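Local coordinates for uric acid degradation bifunctional protein PucL (Bacillus subtilis, PDB 6A4M) that is the urate oxidase of a bifunctional protein that probably also carries out a later decarboxylation step in uric acid breakdown, at residues A[40-46]-A[102-108]. Numbering follows the deposited sequence.
Sequences DVTCEIG and MDTITLT
Residues 40-45 and 104-108 are extended strands running antiparallel; their axes approach to 4.7 Å, with N-to-C directions at 169°, and Gly46 and Met102-Asp103 lie beyond. Thr42-Thr108 and Glu44-Thr106 are hydrogen-bonded pairs: Thr42 N to Thr108 O is 2.9 Å, Thr108 N to Thr42 O 3.0 Å, Glu44 N to Thr106 O 3.0 Å and Thr106 N to Glu44 O 2.8 Å. Gly46 N to Thr104 O, 3.1 Å, extends the ladder. Cys43-Leu107 and Ile45-Ile105 are the non-hydrogen-bonded pairs; their side chains face helices 64-78 and 84-98. There Leu107 (m, t) brings CD2 within 3.9 Å of both Val41 CG1 and Cys43 SG, while Ile45 (p, t) sets CG2 3.7 Å from Met102 CE. On the other face stand Thr42, Glu44, Thr106 and Thr108, the threonines all m; a water bridges Thr106 O and Thr108 OG1, both at 2.9 Å, and Glu44 OE2 bonds Ser2 OG. The principle is an amphipathic sheet, as in the tunnelling fold of uricases: backbone bonds set the register, apolar packing and hydrated threonines distinguish the faces.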
ATOM      1  N   ASP A  40      -1.100  10.371  -5.866  1.00 32.56           N
ATOM      2  CA  ASP A  40       0.035  11.225  -6.148  1.00 32.52           C
ATOM      3  C   ASP A  40       0.909  10.521  -7.179  1.00 31.50           C
ATOM      4  O   ASP A  40       1.635   9.576  -6.849  1.00 30.26           O
ATOM      5  CB  ASP A  40       0.801  11.480  -4.859  1.00 33.98           C
ATOM      6  CG  ASP A  40       1.603  12.729  -4.921  1.00 35.40           C
ATOM      7  OD1 ASP A  40       2.591  12.775  -5.682  1.00 35.99           O
ATOM      8  OD2 ASP A  40       1.225  13.678  -4.215  1.00 38.55           O
ATOM      9  N   VAL A  41       0.816  10.971  -8.429  1.00 31.06           N
ATOM     10  CA  VAL A  41       1.489  10.307  -9.535  1.00 30.92           C
ATOM     11  C   VAL A  41       2.863  10.920  -9.779  1.00 31.35           C
ATOM     12  O   VAL A  41       3.011  12.145  -9.798  1.00 31.13           O
ATOM     13  CB  VAL A  41       0.657  10.350 -10.834  1.00 30.39           C
ATOM     14  CG1 VAL A  41       1.392   9.639 -11.972  1.00 30.11           C
ATOM     15  CG2 VAL A  41      -0.713   9.722 -10.599  1.00 30.20           C
ATOM     16  N   THR A  42       3.855  10.045  -9.933  1.00 31.95           N
ATOM     17  CA  THR A  42       5.152  10.385 -10.500  1.00 32.84           C
ATOM     18  C   THR A  42       5.239   9.651 -11.844  1.00 34.35           C
ATOM     19  O   THR A  42       4.944   8.452 -11.915  1.00 34.68           O
ATOM     20  CB  THR A  42       6.305   9.935  -9.582  1.00 32.67           C
ATOM     21  OG1 THR A  42       6.089  10.437  -8.258  1.00 31.58           O
ATOM     22  CG2 THR A  42       7.652  10.436 -10.103  1.00 32.89           C
ATOM     23  N   CYS A  43       5.623  10.372 -12.898  1.00 35.35           N
ATOM     24  CA  CYS A  43       5.718   9.807 -14.244  1.00 36.38           C
ATOM     25  C   CYS A  43       7.108  10.053 -14.830  1.00 36.75           C
ATOM     26  O   CYS A  43       7.587  11.182 -14.825  1.00 36.96           O
ATOM     27  CB  CYS A  43       4.654  10.418 -15.149  1.00 36.85           C
ATOM     28  SG  CYS A  43       4.588   9.662 -16.789  1.00 37.83           S
ATOM     29  N   GLU A  44       7.738   8.987 -15.323  1.00 37.18           N
ATOM     30  CA  GLU A  44       9.102   9.029 -15.849  1.00 38.43           C
ATOM     31  C   GLU A  44       9.144   8.254 -17.167  1.00 39.10           C
ATOM     32  O   GLU A  44       8.802   7.071 -17.190  1.00 38.53           O
ATOM     33  CB  GLU A  44      10.068   8.391 -14.844  1.00 39.04           C
ATOM     34  CG  GLU A  44      11.544   8.560 -15.180  1.00 39.90           C
ATOM     35  CD  GLU A  44      12.476   7.876 -14.188  1.00 41.07           C
ATOM     36  OE1 GLU A  44      11.994   7.184 -13.264  1.00 42.30           O
ATOM     37  OE2 GLU A  44      13.708   8.028 -14.339  1.00 41.77           O
ATOM     38  N   ILE A  45       9.567   8.912 -18.248  1.00 40.32           N
ATOM     39  CA  ILE A  45       9.620   8.280 -19.574  1.00 42.17           C
ATOM     40  C   ILE A  45      11.032   8.331 -20.153  1.00 42.80           C
ATOM     41  O   ILE A  45      11.729   9.336 -20.012  1.00 42.11           O
ATOM     42  CB  ILE A  45       8.573   8.888 -20.544  1.00 42.87           C
ATOM     43  CG1 ILE A  45       8.854  10.368 -20.850  1.00 44.65           C
ATOM     44  CG2 ILE A  45       7.175   8.728 -19.955  1.00 42.75           C
ATOM     45  CD1 ILE A  45       7.916  10.983 -21.869  1.00 45.87           C
ATOM     46  N   GLY A  46      11.450   7.230 -20.784  1.00 45.26           N
ATOM     47  CA  GLY A  46      12.790   7.104 -21.375  1.00 46.14           C
ATOM     48  C   GLY A  46      12.807   7.502 -22.838  1.00 46.53           C
ATOM     49  O   GLY A  46      12.028   6.981 -23.637  1.00 49.03           O
ATOM     50  N   MET A 102       8.459   7.342 -27.335  1.00 56.09           N
ATOM     51  CA  MET A 102       8.579   6.783 -25.990  1.00 55.92           C
ATOM     52  C   MET A 102       8.758   5.265 -26.043  1.00 54.94           C
ATOM     53  O   MET A 102       7.931   4.563 -26.627  1.00 54.41           O
ATOM     54  CB  MET A 102       7.320   7.121 -25.189  1.00 56.56           C
ATOM     55  CG  MET A 102       7.339   6.692 -23.732  1.00 57.18           C
ATOM     56  SD  MET A 102       5.710   6.839 -22.981  1.00 57.53           S
ATOM     57  CE  MET A 102       5.377   8.584 -23.222  1.00 55.78           C
ATOM     58  N   ASP A 103       9.833   4.775 -25.425  1.00 54.21           N
ATOM     59  CA  ASP A 103      10.134   3.336 -25.345  1.00 54.15           C
ATOM     60  C   ASP A 103       9.880   2.736 -23.953  1.00 51.57           C
ATOM     61  O   ASP A 103       9.418   1.599 -23.849  1.00 52.11           O
ATOM     62  CB  ASP A 103      11.591   3.079 -25.759  1.00 55.56           C
ATOM     63  CG  ASP A 103      11.891   3.537 -27.185  1.00 56.92           C
ATOM     64  OD1 ASP A 103      10.997   3.451 -28.056  1.00 58.46           O
ATOM     65  OD2 ASP A 103      13.029   3.985 -27.437  1.00 58.05           O
ATOM     66  N   THR A 104      10.195   3.492 -22.900  1.00 49.05           N
ATOM     67  CA  THR A 104      10.040   3.045 -21.514  1.00 46.74           C
ATOM     68  C   THR A 104       9.163   4.025 -20.732  1.00 43.85           C
ATOM     69  O   THR A 104       9.143   5.225 -21.029  1.00 44.70           O
ATOM     70  CB  THR A 104      11.413   2.945 -20.815  1.00 47.53           C
ATOM     71  OG1 THR A 104      12.341   2.271 -21.670  1.00 48.40           O
ATOM     72  CG2 THR A 104      11.312   2.176 -19.498  1.00 49.46           C
ATOM     73  N   ILE A 105       8.435   3.505 -19.744  1.00 39.68           N
ATOM     74  CA  ILE A 105       7.677   4.336 -18.805  1.00 37.76           C
ATOM     75  C   ILE A 105       7.661   3.701 -17.410  1.00 36.30           C
ATOM     76  O   ILE A 105       7.410   2.505 -17.271  1.00 35.43           O
ATOM     77  CB  ILE A 105       6.233   4.623 -19.299  1.00 37.16           C
ATOM     78  CG1 ILE A 105       5.516   5.595 -18.348  1.00 37.31           C
ATOM     79  CG2 ILE A 105       5.423   3.341 -19.460  1.00 36.78           C
ATOM     80  CD1 ILE A 105       4.281   6.239 -18.943  1.00 37.48           C
ATOM     81  N   THR A 106       7.955   4.511 -16.393  1.00 35.09           N
ATOM     82  CA  THR A 106       7.843   4.101 -14.995  1.00 34.15           C
ATOM     83  C   THR A 106       6.814   5.005 -14.329  1.00 32.92           C
ATOM     84  O   THR A 106       6.987   6.226 -14.306  1.00 32.05           O
ATOM     85  CB  THR A 106       9.188   4.223 -14.246  1.00 34.17           C
ATOM     86  OG1 THR A 106      10.228   3.607 -15.013  1.00 34.28           O
ATOM     87  CG2 THR A 106       9.111   3.553 -12.876  1.00 33.95           C
ATOM     88  N   LEU A 107       5.747   4.400 -13.808  1.00 32.05           N
ATOM     89  CA  LEU A 107       4.704   5.121 -13.086  1.00 32.17           C
ATOM     90  C   LEU A 107       4.695   4.720 -11.616  1.00 32.19           C
ATOM     91  O   LEU A 107       4.781   3.537 -11.292  1.00 32.20           O
ATOM     92  CB  LEU A 107       3.340   4.840 -13.705  1.00 32.31           C
ATOM     93  CG  LEU A 107       3.064   5.628 -14.985  1.00 32.71           C
ATOM     94  CD1 LEU A 107       2.046   4.913 -15.856  1.00 33.21           C
ATOM     95  CD2 LEU A 107       2.597   7.040 -14.668  1.00 33.09           C
ATOM     96  N   THR A 108       4.590   5.721 -10.746  1.00 32.08           N
ATOM     97  CA  THR A 108       4.456   5.531  -9.308  1.00 32.51           C
ATOM     98  C   THR A 108       3.161   6.202  -8.874  1.00 32.46           C
ATOM     99  O   THR A 108       2.911   7.348  -9.247  1.00 32.38           O
ATOM    100  CB  THR A 108       5.630   6.187  -8.563  1.00 33.19           C
ATOM    101  OG1 THR A 108       6.865   5.662  -9.064  1.00 33.74           O
ATOM    102  CG2 THR A 108       5.551   5.936  -7.065  1.00 33.36           C
TER
HETATM  103  O   HOH W   1       7.534   7.040 -11.556  1.00 32.38           O
HETATM  104  O   HOH W   2      11.330   4.838 -17.387  1.00 22.75           O